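Local coordinates for protein beta-lactamase (Chitinophaga pinensis, PDB 6N36) that probably hydrolyses the amide bond of beta-lactam antibiotics as a metallo-beta-lactamase, using a pair of zinc ions that share a water molecule, at residues A[180-185]-A[221-226]; A[153-158]-A[166-171]; A[23-28]-A[38-43]; A[50-55]-A[79-84]. All coordinates share one frame; numbering follows the deposited sequence.

Interaction 1. Residues A[180-185]-A[221-226]. With ZN (zinc ion), chain B.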
# COMPACT_ATOMS: atom_id res chain seq x y z
N VAL A 180 -9.22 -0.96 -10.86
CA VAL A 180 -7.83 -0.76 -10.43
C VAL A 180 -7.54 -1.70 -9.26
O VAL A 180 -8.37 -1.82 -8.32
CB VAL A 180 -7.63 0.70 -10.00
CG1 VAL A 180 -6.20 0.94 -9.57
CG2 VAL A 180 -8.01 1.67 -11.12
N LEU A 181 -6.36 -2.27 -9.31
CA LEU A 181 -5.79 -3.04 -8.17
C LEU A 181 -4.58 -2.26 -7.65
O LEU A 181 -3.66 -1.98 -8.44
CB LEU A 181 -5.39 -4.41 -8.67
CG LEU A 181 -4.57 -5.24 -7.66
CD1 LEU A 181 -5.42 -5.61 -6.46
CD2 LEU A 181 -4.02 -6.52 -8.31
N ILE A 182 -4.62 -1.95 -6.37
CA ILE A 182 -3.40 -1.50 -5.64
C ILE A 182 -2.92 -2.77 -4.92
O ILE A 182 -3.57 -3.20 -3.93
CB ILE A 182 -3.70 -0.35 -4.68
CG1 ILE A 182 -4.28 0.88 -5.41
CG2 ILE A 182 -2.44 -0.02 -3.88
CD1 ILE A 182 -3.42 1.48 -6.45
N ALA A 183 -1.90 -3.38 -5.48
CA ALA A 183 -1.44 -4.74 -5.15
C ALA A 183 -0.33 -4.70 -4.13
O ALA A 183 0.72 -4.08 -4.44
CB ALA A 183 -0.94 -5.47 -6.37
N ASN A 184 -0.47 -5.42 -3.02
CA ASN A 184 0.68 -5.63 -2.13
C ASN A 184 1.44 -6.87 -2.57
O ASN A 184 1.01 -7.96 -2.37
CB ASN A 184 0.26 -5.71 -0.66
CG ASN A 184 1.47 -5.42 0.20
OD1 ASN A 184 1.79 -4.25 0.45
ND2 ASN A 184 2.18 -6.48 0.63
N ILE A 185 2.59 -6.66 -3.16
CA ILE A 185 3.37 -7.74 -3.81
C ILE A 185 3.95 -8.59 -2.69
O ILE A 185 4.42 -8.09 -1.67
CB ILE A 185 4.44 -7.14 -4.73
CG1 ILE A 185 3.81 -6.43 -5.93
CG2 ILE A 185 5.45 -8.22 -5.18
CD1 ILE A 185 2.88 -7.22 -6.78
N LEU A 221 -6.16 -2.08 -14.45
CA LEU A 221 -4.92 -1.32 -14.18
C LEU A 221 -4.35 -1.80 -12.83
O LEU A 221 -5.14 -2.13 -11.98
CB LEU A 221 -5.22 0.17 -14.08
CG LEU A 221 -6.05 0.79 -15.20
CD1 LEU A 221 -6.18 2.28 -14.95
CD2 LEU A 221 -5.40 0.52 -16.56
N TRP A 222 -3.05 -1.76 -12.67
CA TRP A 222 -2.46 -2.09 -11.34
C TRP A 222 -1.32 -1.16 -10.99
O TRP A 222 -0.56 -0.80 -11.87
CB TRP A 222 -2.07 -3.56 -11.21
CG TRP A 222 -0.86 -4.02 -11.97
CD1 TRP A 222 -0.75 -4.26 -13.32
CD2 TRP A 222 0.42 -4.35 -11.41
NE1 TRP A 222 0.53 -4.66 -13.62
CE2 TRP A 222 1.26 -4.76 -12.46
CE3 TRP A 222 0.93 -4.36 -10.10
CZ2 TRP A 222 2.58 -5.16 -12.26
CZ3 TRP A 222 2.21 -4.79 -9.90
CH2 TRP A 222 3.04 -5.16 -10.97
N LEU A 223 -1.16 -0.96 -9.68
CA LEU A 223 -0.00 -0.24 -9.12
C LEU A 223 0.32 -0.96 -7.81
O LEU A 223 -0.40 -1.84 -7.40
CB LEU A 223 -0.28 1.25 -8.90
CG LEU A 223 -0.59 2.07 -10.18
CD1 LEU A 223 -2.06 2.03 -10.48
CD2 LEU A 223 -0.13 3.49 -10.04
N ALA A 224 1.44 -0.61 -7.24
CA ALA A 224 1.95 -1.29 -6.03
C ALA A 224 2.68 -0.27 -5.16
O ALA A 224 2.88 0.87 -5.56
CB ALA A 224 2.88 -2.42 -6.45
N PRO A 225 3.07 -0.67 -3.93
CA PRO A 225 3.63 0.27 -2.98
C PRO A 225 5.04 0.74 -3.30
O PRO A 225 5.42 1.73 -2.72
CB PRO A 225 3.62 -0.51 -1.66
CG PRO A 225 2.52 -1.51 -1.82
CD PRO A 225 2.63 -1.92 -3.27
N HIS A 226 5.79 0.00 -4.12
CA HIS A 226 7.15 0.39 -4.52
C HIS A 226 7.18 0.52 -6.03
O HIS A 226 6.77 -0.42 -6.73
CB HIS A 226 8.18 -0.63 -4.03
CG HIS A 226 8.39 -0.58 -2.56
ND1 HIS A 226 9.25 0.36 -1.95
CD2 HIS A 226 7.82 -1.29 -1.56
CE1 HIS A 226 9.22 0.16 -0.64
NE2 HIS A 226 8.36 -0.81 -0.37
ZN ZN B . 7.87 -1.35 1.58
O HOH W 1 7.52 -3.33 1.42

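Interaction 2. Residues A[153-158]-A[166-171]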
# COMPACT_ATOMS: atom_id res chain seq x y z
N VAL A 153 -12.81 -2.54 -2.24
CA VAL A 153 -12.79 -3.88 -1.61
C VAL A 153 -11.37 -4.25 -1.14
O VAL A 153 -10.43 -4.10 -1.93
CB VAL A 153 -13.37 -4.93 -2.56
CG1 VAL A 153 -13.25 -6.30 -1.92
CG2 VAL A 153 -14.80 -4.60 -2.92
N MET A 154 -11.23 -4.62 0.13
CA MET A 154 -9.93 -5.08 0.68
C MET A 154 -9.81 -6.60 0.45
O MET A 154 -10.84 -7.32 0.68
CB MET A 154 -9.79 -4.77 2.17
CG MET A 154 -8.41 -5.12 2.68
SD MET A 154 -8.32 -6.89 3.26
CE MET A 154 -8.82 -6.64 4.94
N ARG A 155 -8.69 -7.07 -0.07
CA ARG A 155 -8.43 -8.52 -0.15
C ARG A 155 -7.22 -8.84 0.71
O ARG A 155 -6.19 -8.17 0.53
CB ARG A 155 -8.26 -9.03 -1.58
CG ARG A 155 -9.46 -8.83 -2.49
CD ARG A 155 -10.71 -9.53 -2.02
NE ARG A 155 -10.54 -10.91 -1.61
CZ ARG A 155 -10.71 -11.98 -2.39
NH1 ARG A 155 -10.99 -11.84 -3.68
NH2 ARG A 155 -10.48 -13.18 -1.88
N GLN A 156 -7.33 -9.82 1.59
CA GLN A 156 -6.21 -10.21 2.47
C GLN A 156 -5.17 -10.97 1.65
O GLN A 156 -5.48 -12.01 1.06
CB GLN A 156 -6.65 -11.00 3.70
CG GLN A 156 -7.53 -10.22 4.66
CD GLN A 156 -7.95 -11.10 5.81
OE1 GLN A 156 -8.24 -12.29 5.61
NE2 GLN A 156 -8.03 -10.54 7.01
N HIS A 157 -3.94 -10.45 1.66
CA HIS A 157 -2.78 -10.99 0.92
C HIS A 157 -1.64 -11.17 1.90
O HIS A 157 -0.62 -10.52 1.78
CB HIS A 157 -2.50 -10.12 -0.30
CG HIS A 157 -3.54 -10.23 -1.33
ND1 HIS A 157 -3.79 -9.23 -2.24
CD2 HIS A 157 -4.38 -11.26 -1.64
CE1 HIS A 157 -4.79 -9.59 -3.00
NE2 HIS A 157 -5.20 -10.82 -2.67
N PRO A 158 -1.82 -12.03 2.92
CA PRO A 158 -0.87 -12.10 4.03
C PRO A 158 0.49 -12.67 3.60
O PRO A 158 0.63 -13.33 2.53
CB PRO A 158 -1.51 -13.02 5.01
CG PRO A 158 -2.38 -13.91 4.14
CD PRO A 158 -2.97 -12.93 3.13
N SER A 166 -4.39 -5.98 -0.42
CA SER A 166 -4.53 -5.19 -1.66
C SER A 166 -5.92 -4.56 -1.64
O SER A 166 -6.82 -5.03 -0.89
CB SER A 166 -4.37 -6.08 -2.89
OG SER A 166 -3.09 -6.72 -2.86
N PHE A 167 -6.13 -3.59 -2.54
CA PHE A 167 -7.41 -2.88 -2.68
C PHE A 167 -7.82 -2.88 -4.14
O PHE A 167 -6.99 -2.62 -5.04
CB PHE A 167 -7.31 -1.44 -2.14
CG PHE A 167 -6.92 -1.39 -0.69
CD1 PHE A 167 -7.85 -1.67 0.30
CD2 PHE A 167 -5.62 -1.07 -0.31
CE1 PHE A 167 -7.50 -1.65 1.63
CE2 PHE A 167 -5.26 -1.05 1.03
CZ PHE A 167 -6.19 -1.32 2.01
N LEU A 168 -9.09 -3.22 -4.38
CA LEU A 168 -9.69 -3.22 -5.73
C LEU A 168 -10.82 -2.20 -5.72
O LEU A 168 -11.66 -2.19 -4.77
CB LEU A 168 -10.29 -4.61 -6.02
CG LEU A 168 -9.37 -5.72 -6.47
CD1 LEU A 168 -10.11 -7.06 -6.26
CD2 LEU A 168 -9.04 -5.61 -7.96
N PHE A 169 -10.92 -1.43 -6.78
CA PHE A 169 -11.99 -0.41 -6.90
C PHE A 169 -12.12 0.02 -8.34
O PHE A 169 -11.14 0.10 -9.11
CB PHE A 169 -11.74 0.81 -5.99
CG PHE A 169 -10.36 1.42 -6.09
CD1 PHE A 169 -9.32 0.86 -5.38
CD2 PHE A 169 -10.08 2.46 -6.94
CE1 PHE A 169 -8.05 1.39 -5.48
CE2 PHE A 169 -8.81 2.98 -7.06
CZ PHE A 169 -7.79 2.43 -6.34
N ASP A 170 -13.34 0.43 -8.67
CA ASP A 170 -13.66 1.02 -9.99
C ASP A 170 -13.51 2.54 -9.93
O ASP A 170 -13.96 3.18 -8.93
CB ASP A 170 -15.08 0.67 -10.41
CG ASP A 170 -15.26 -0.81 -10.74
OD1 ASP A 170 -14.24 -1.54 -10.91
OD2 ASP A 170 -16.45 -1.23 -10.84
N VAL A 171 -12.87 3.10 -10.96
CA VAL A 171 -12.85 4.57 -11.19
C VAL A 171 -13.46 4.84 -12.57
O VAL A 171 -13.25 4.06 -13.51
CB VAL A 171 -11.45 5.20 -11.06
CG1 VAL A 171 -10.88 4.93 -9.69
CG2 VAL A 171 -10.49 4.73 -12.13

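Interaction 3. Residues A[23-28]-A[38-43]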
# COMPACT_ATOMS: atom_id res chain seq x y z
N PHE A 23 0.34 13.20 -9.93
CA PHE A 23 -0.38 13.11 -11.19
C PHE A 23 -1.64 12.28 -11.05
O PHE A 23 -1.73 11.42 -10.17
CB PHE A 23 0.53 12.54 -12.28
CG PHE A 23 0.95 11.10 -12.14
CD1 PHE A 23 1.99 10.71 -11.31
CD2 PHE A 23 0.22 10.10 -12.77
CE1 PHE A 23 2.35 9.37 -11.21
CE2 PHE A 23 0.60 8.77 -12.70
CZ PHE A 23 1.63 8.39 -11.87
N ARG A 24 -2.56 12.52 -11.98
CA ARG A 24 -3.80 11.76 -12.09
C ARG A 24 -3.51 10.44 -12.81
O ARG A 24 -2.93 10.42 -13.94
CB ARG A 24 -4.79 12.57 -12.91
CG ARG A 24 -6.16 11.95 -13.01
CD ARG A 24 -6.98 12.86 -13.94
NE ARG A 24 -8.30 12.33 -14.16
CZ ARG A 24 -9.02 12.56 -15.25
NH1 ARG A 24 -8.48 13.14 -16.30
NH2 ARG A 24 -10.22 12.01 -15.33
N ILE A 25 -3.80 9.34 -12.13
CA ILE A 25 -3.59 8.00 -12.73
C ILE A 25 -4.75 7.69 -13.68
O ILE A 25 -4.50 7.36 -14.86
CB ILE A 25 -3.44 6.96 -11.60
CG1 ILE A 25 -2.21 7.24 -10.73
CG2 ILE A 25 -3.43 5.56 -12.22
CD1 ILE A 25 -2.23 6.50 -9.40
N ALA A 26 -5.95 7.70 -13.14
CA ALA A 26 -7.16 7.23 -13.83
C ALA A 26 -8.34 7.79 -13.06
O ALA A 26 -8.43 7.56 -11.86
CB ALA A 26 -7.21 5.74 -13.89
N GLY A 27 -9.23 8.53 -13.72
CA GLY A 27 -10.42 8.99 -13.01
C GLY A 27 -10.05 9.88 -11.82
O GLY A 27 -9.21 10.80 -11.96
N ASN A 28 -10.62 9.54 -10.67
CA ASN A 28 -10.44 10.23 -9.37
C ASN A 28 -9.32 9.61 -8.54
O ASN A 28 -9.30 9.82 -7.31
CB ASN A 28 -11.77 10.30 -8.62
CG ASN A 28 -12.39 8.95 -8.33
OD1 ASN A 28 -12.37 8.02 -9.17
ND2 ASN A 28 -12.97 8.82 -7.17
N GLY A 38 4.72 4.46 -3.09
CA GLY A 38 3.39 4.67 -3.66
C GLY A 38 2.42 5.11 -2.56
O GLY A 38 2.28 4.43 -1.55
N MET A 39 1.77 6.24 -2.78
CA MET A 39 0.76 6.85 -1.89
C MET A 39 -0.32 7.28 -2.84
O MET A 39 -0.01 7.92 -3.84
CB MET A 39 1.27 8.05 -1.11
CG MET A 39 2.48 7.70 -0.30
SD MET A 39 3.28 9.12 0.44
CE MET A 39 4.99 8.56 0.27
N PHE A 40 -1.53 6.82 -2.59
CA PHE A 40 -2.62 6.93 -3.57
C PHE A 40 -3.77 7.71 -2.94
O PHE A 40 -4.14 7.46 -1.79
CB PHE A 40 -3.04 5.55 -4.02
CG PHE A 40 -1.86 4.73 -4.49
CD1 PHE A 40 -1.37 4.92 -5.77
CD2 PHE A 40 -1.25 3.82 -3.65
CE1 PHE A 40 -0.30 4.16 -6.22
CE2 PHE A 40 -0.18 3.08 -4.11
CZ PHE A 40 0.32 3.30 -5.36
N LEU A 41 -4.30 8.65 -3.69
CA LEU A 41 -5.40 9.52 -3.23
C LEU A 41 -6.62 9.25 -4.09
O LEU A 41 -6.52 9.33 -5.32
CB LEU A 41 -4.99 11.00 -3.35
CG LEU A 41 -6.05 11.99 -2.88
CD1 LEU A 41 -6.19 11.99 -1.38
CD2 LEU A 41 -5.70 13.37 -3.46
N ILE A 42 -7.75 8.89 -3.47
CA ILE A 42 -9.03 8.71 -4.18
C ILE A 42 -9.94 9.84 -3.70
O ILE A 42 -10.20 9.95 -2.51
CB ILE A 42 -9.62 7.35 -3.84
CG1 ILE A 42 -8.71 6.23 -4.29
CG2 ILE A 42 -11.03 7.24 -4.44
CD1 ILE A 42 -9.09 4.94 -3.72
N THR A 43 -10.38 10.67 -4.62
CA THR A 43 -11.13 11.90 -4.28
C THR A 43 -12.62 11.63 -4.46
O THR A 43 -12.99 10.96 -5.43
CB THR A 43 -10.68 13.08 -5.11
OG1 THR A 43 -10.86 12.82 -6.52
CG2 THR A 43 -9.24 13.42 -4.82

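Interaction 4. Residues A[50-55]-A[79-84]. With ZN (zinc ion), chain C.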
# COMPACT_ATOMS: atom_id res chain seq x y z
N LEU A 50 -6.93 8.06 1.52
CA LEU A 50 -5.46 7.96 1.31
C LEU A 50 -5.02 6.52 1.56
O LEU A 50 -5.35 5.99 2.63
CB LEU A 50 -4.74 8.87 2.29
CG LEU A 50 -3.21 8.77 2.24
CD1 LEU A 50 -2.68 9.32 0.94
CD2 LEU A 50 -2.60 9.45 3.47
N ILE A 51 -4.34 5.93 0.58
CA ILE A 51 -3.69 4.62 0.76
C ILE A 51 -2.19 4.85 0.88
O ILE A 51 -1.56 5.22 -0.10
CB ILE A 51 -4.02 3.66 -0.40
CG1 ILE A 51 -5.53 3.49 -0.60
CG2 ILE A 51 -3.33 2.34 -0.12
CD1 ILE A 51 -5.89 2.71 -1.86
N ASN A 52 -1.69 4.58 2.08
CA ASN A 52 -0.26 4.63 2.49
C ASN A 52 0.24 6.05 2.73
O ASN A 52 -0.20 7.02 2.09
CB ASN A 52 0.69 3.96 1.51
CG ASN A 52 0.52 2.46 1.44
OD1 ASN A 52 -0.03 1.84 2.36
ND2 ASN A 52 0.98 1.86 0.34
N THR A 53 1.18 6.13 3.64
CA THR A 53 2.16 7.25 3.74
C THR A 53 3.49 6.76 3.22
O THR A 53 3.58 5.69 2.65
CB THR A 53 2.22 7.87 5.13
OG1 THR A 53 2.94 6.98 6.00
CG2 THR A 53 0.87 8.22 5.72
N GLY A 54 4.53 7.58 3.36
CA GLY A 54 5.90 7.09 3.28
C GLY A 54 6.49 6.95 4.67
O GLY A 54 5.81 6.63 5.62
N VAL A 55 7.75 7.30 4.82
CA VAL A 55 8.43 7.27 6.13
C VAL A 55 8.00 8.50 6.93
O VAL A 55 7.34 9.40 6.39
CB VAL A 55 9.96 7.22 5.95
CG1 VAL A 55 10.38 5.93 5.29
CG2 VAL A 55 10.46 8.45 5.20
N LEU A 79 -8.16 6.61 6.09
CA LEU A 79 -6.75 6.18 5.94
C LEU A 79 -6.71 4.66 5.82
O LEU A 79 -7.32 3.96 6.63
CB LEU A 79 -5.94 6.60 7.17
CG LEU A 79 -5.99 8.07 7.54
CD1 LEU A 79 -5.19 8.35 8.79
CD2 LEU A 79 -5.50 8.90 6.43
N LEU A 80 -6.00 4.19 4.81
CA LEU A 80 -5.74 2.77 4.54
C LEU A 80 -4.24 2.57 4.35
O LEU A 80 -3.50 3.52 4.06
CB LEU A 80 -6.45 2.35 3.26
CG LEU A 80 -7.95 2.53 3.21
CD1 LEU A 80 -8.48 2.16 1.84
CD2 LEU A 80 -8.61 1.71 4.28
N THR A 81 -3.80 1.32 4.53
CA THR A 81 -2.42 0.93 4.22
C THR A 81 -2.43 -0.45 3.55
O THR A 81 -3.29 -1.28 3.88
CB THR A 81 -1.52 0.93 5.46
OG1 THR A 81 -0.18 0.69 5.04
CG2 THR A 81 -1.94 -0.09 6.49
N THR A 82 -1.46 -0.65 2.69
CA THR A 82 -1.20 -1.99 2.13
C THR A 82 -0.53 -2.93 3.12
O THR A 82 -0.75 -4.15 3.05
CB THR A 82 -0.45 -1.90 0.81
OG1 THR A 82 0.79 -1.21 0.99
CG2 THR A 82 -1.26 -1.23 -0.27
N HIS A 83 0.33 -2.46 3.98
CA HIS A 83 0.88 -3.28 5.09
C HIS A 83 1.56 -2.38 6.10
O HIS A 83 2.17 -1.37 5.70
CB HIS A 83 1.85 -4.38 4.58
CG HIS A 83 3.15 -3.94 4.00
ND1 HIS A 83 3.36 -3.77 2.65
CD2 HIS A 83 4.35 -3.78 4.57
CE1 HIS A 83 4.65 -3.50 2.43
NE2 HIS A 83 5.28 -3.51 3.59
N ALA A 84 1.64 -2.81 7.36
CA ALA A 84 2.12 -1.94 8.45
C ALA A 84 3.64 -2.07 8.66
O ALA A 84 4.07 -2.54 9.74
CB ALA A 84 1.37 -2.22 9.71
ZN ZN C . 7.41 -4.05 3.72
O HOH W 1 7.52 -3.33 1.42
O HOH W 2 8.38 -2.28 3.98
O HOH W 3 9.58 -4.65 3.59

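Interaction 1. Residues A[180-185]-A[221-226]
Ile185 brings its CD1 to 4.0 Å from CZ3 of Trp222, the two side chains crossing at about a right angle. The indole stands there because its CG sits between the backbone N and the carbonyl carbon (chi1 73°); NE1 is hydrogen-bonded to the carbonyl of Asp249, and Tyr253 packs edge-to-face with the ring. CG1 of Ile185 rests 4.1 Å from Ala224 CB. On the face of the sheet that carries Val180 and Leu221, Ile182 lays CD1 against CB of Leu223 at 4.0 Å. Strands 177-182 and 221-223 run parallel, the two arms of a beta-alpha-beta crossover through helix 203-215. Leu181 bonds through N to Leu221 O and through O to Leu223 N, and Ala183 N gives a nearly straight bond to Leu223 O (2.9 Å, 174°). Past the strand ends the two segments approach the metal site, Asn184 in the second shell and His226 as a ligand. Pro225 fits closely, its CD 3.1 Å from Ala183 O and its CG 3.6 Å from Asn184 OD1, the oxygen that bonds to ND1 of the zinc ligand His83. His226 NE2 binds its zinc at 2.1 Å, alongside Asp87, His88 and a water, while ND1 is hydrogen-bonded to Asp36.

Interaction 2. Residues A[153-158]-A[166-171]
His157 and Ser166 close the loop end of this antiparallel hairpin with a hydrogen bond of 2.7 Å between ND1 and OG, in which either could be the donor. The serine oxygen lies at the edge of the imidazole, in its plane, and is brought there by a chi1 of -58° that turns OG anti to the carbonyl carbon. Ser166 CB follows it in, 3.3 Å from ND1 of His157, while Arg155 O stands over one face of the ring. A second bond, from the backbone N of Asn184, grips OG, so this buried hydroxyl is held by two partners. Tight packing continues on the face of Met154 and Phe167, a non-hydrogen-bonded pair: Met154 CG sits 3.7 Å from CE1 of the Phe167 ring before the thioether chain bends away.

The face that carries Ser166 is tight only at the His157 end; farther along it Val153, Arg155 and Leu168 are partly exposed. The nearest approach of Arg155 to Leu168 is CG to CD1 at 4.2 Å; the end of the arginine side chain leads away, NE forming a salt bridge with Asp141. Two backbone bonds join Val153 to Leu168 and two more join Arg155 to Ser166. Strand 177-182 lies along the other edge of strand 165-172, with Leu181 against Ser166 and Leu168, and helix 203-215 covers His157 and Ser166 with Met214.

Interaction 3. Residues A[23-28]-A[38-43]
Asn28 and Thr43 meet in an antiparallel meander in which strand 29-31 runs between strands 23-26 and 40-42; they hold the end beside the turn at Gly27 and Asn28, where the chain enters strand 29-31. A classic beta bulge, with Ile25 and Ala26 both facing Leu29, interrupts the outer strand just before that turn. The side chain of Asn28 folds back on Thr43 because CG takes the crowded position between the backbone N and the carbonyl carbon (chi1 59°). Asn28 CB comes first, 3.4 Å from Thr43 OG1. Asn28 CG is 3.6 Å from Thr43 O, and beyond it the amide splits. Asn28 ND2 donates to Thr43 O at 2.8 Å, an almost linear bond (177°) with the acceptor lying in the amide plane; the same nitrogen has Ile42 CG2 beside it at 3.7 Å. The other branch, OD1, points to Val171 of strand 165-172. The backbone works alongside: Thr43 N gives a hydrogen bond of 3.0 Å to Asn28 O, which also receives a CA-H contact from Ile42. Asn28 and Thr43 thus meet through two firm bonds, one backbone and one side chain, each ending on a main-chain oxygen. From the strand, Arg24 NE bonds to Gly27 O in the turn, and its guanidinium makes a cation-pi contact with Tyr242. Toward the middle of the protein the segments diverge, and side chains alone bridge them: Ile25 CD1 comes in at the edge of the Phe40 ring, near its plane, 4.1 Å from Phe40 CD1.

Interaction 4. Residues A[50-55]-A[79-84]
Leu50 begins the contact by meeting Leu79 methyl to methyl, CD2 to CD2 at 4.2 Å, while its carbonyl O takes the backbone N of Leu80. Ile51 faces the other side of the sheet and uses both branches: CG1 lies 4.1 Å from Leu80 CD1, and CG2 is as far from Thr82 CG2, the side chains of Ile51 and Thr82 crossing at about a right angle. The strand ends at Ile51, yet Asn52 carries the pairing on. Its N bonds to Leu80 O (2.9 Å), and its side chain, with CG anti to the carbonyl carbon (chi1 -68°), swings over the neighbouring segment. Asn52 OD1 accepts two bonds, from Thr81 OG1 and from Thr82 N, each 2.9 Å long. Asn52 ND2 donates to Thr82 OG1 at 3.1 Å, with the hydroxyl close to the amide plane. Three bonds thus fix the rotation of this buried amide. Beyond Asn52 the chain leaves the contact toward helix 58-69. Strands 48-51 and 76-80 are the two strands of a beta-alpha-beta unit connected through that helix. Directly after the two threonines comes His83, whose NE2 binds zinc at 2.2 Å with His85, His160 and waters; it opens the His-x-His-x-Asp-His motif characteristic of the metallo-beta-lactamase superfamily.

How the interactions relate
Along the chain the order is interaction 3, 4, 2, then 1. Interactions 3 and 4 belong to one mixed sheet, where strands 40-42 and 48-51 are neighbours joined by Phe40 O and Ile51 N; interactions 2 and 1 belong to the other, where strands 165-172 and 177-182 are adjacent. Centres lie 9 to 15 Å apart. Phe167 and Phe169 reach across to Leu80 and Ile42, so the two sheets pack face to face, as in the alpha-beta/beta-alpha sandwich of this superfamily. Interactions 1 and 4, about 12 Å apart between centres, each deliver a histidine to a different zinc, and one water binds both ions: the dinuclear site lies where the ends of the two sheets meet.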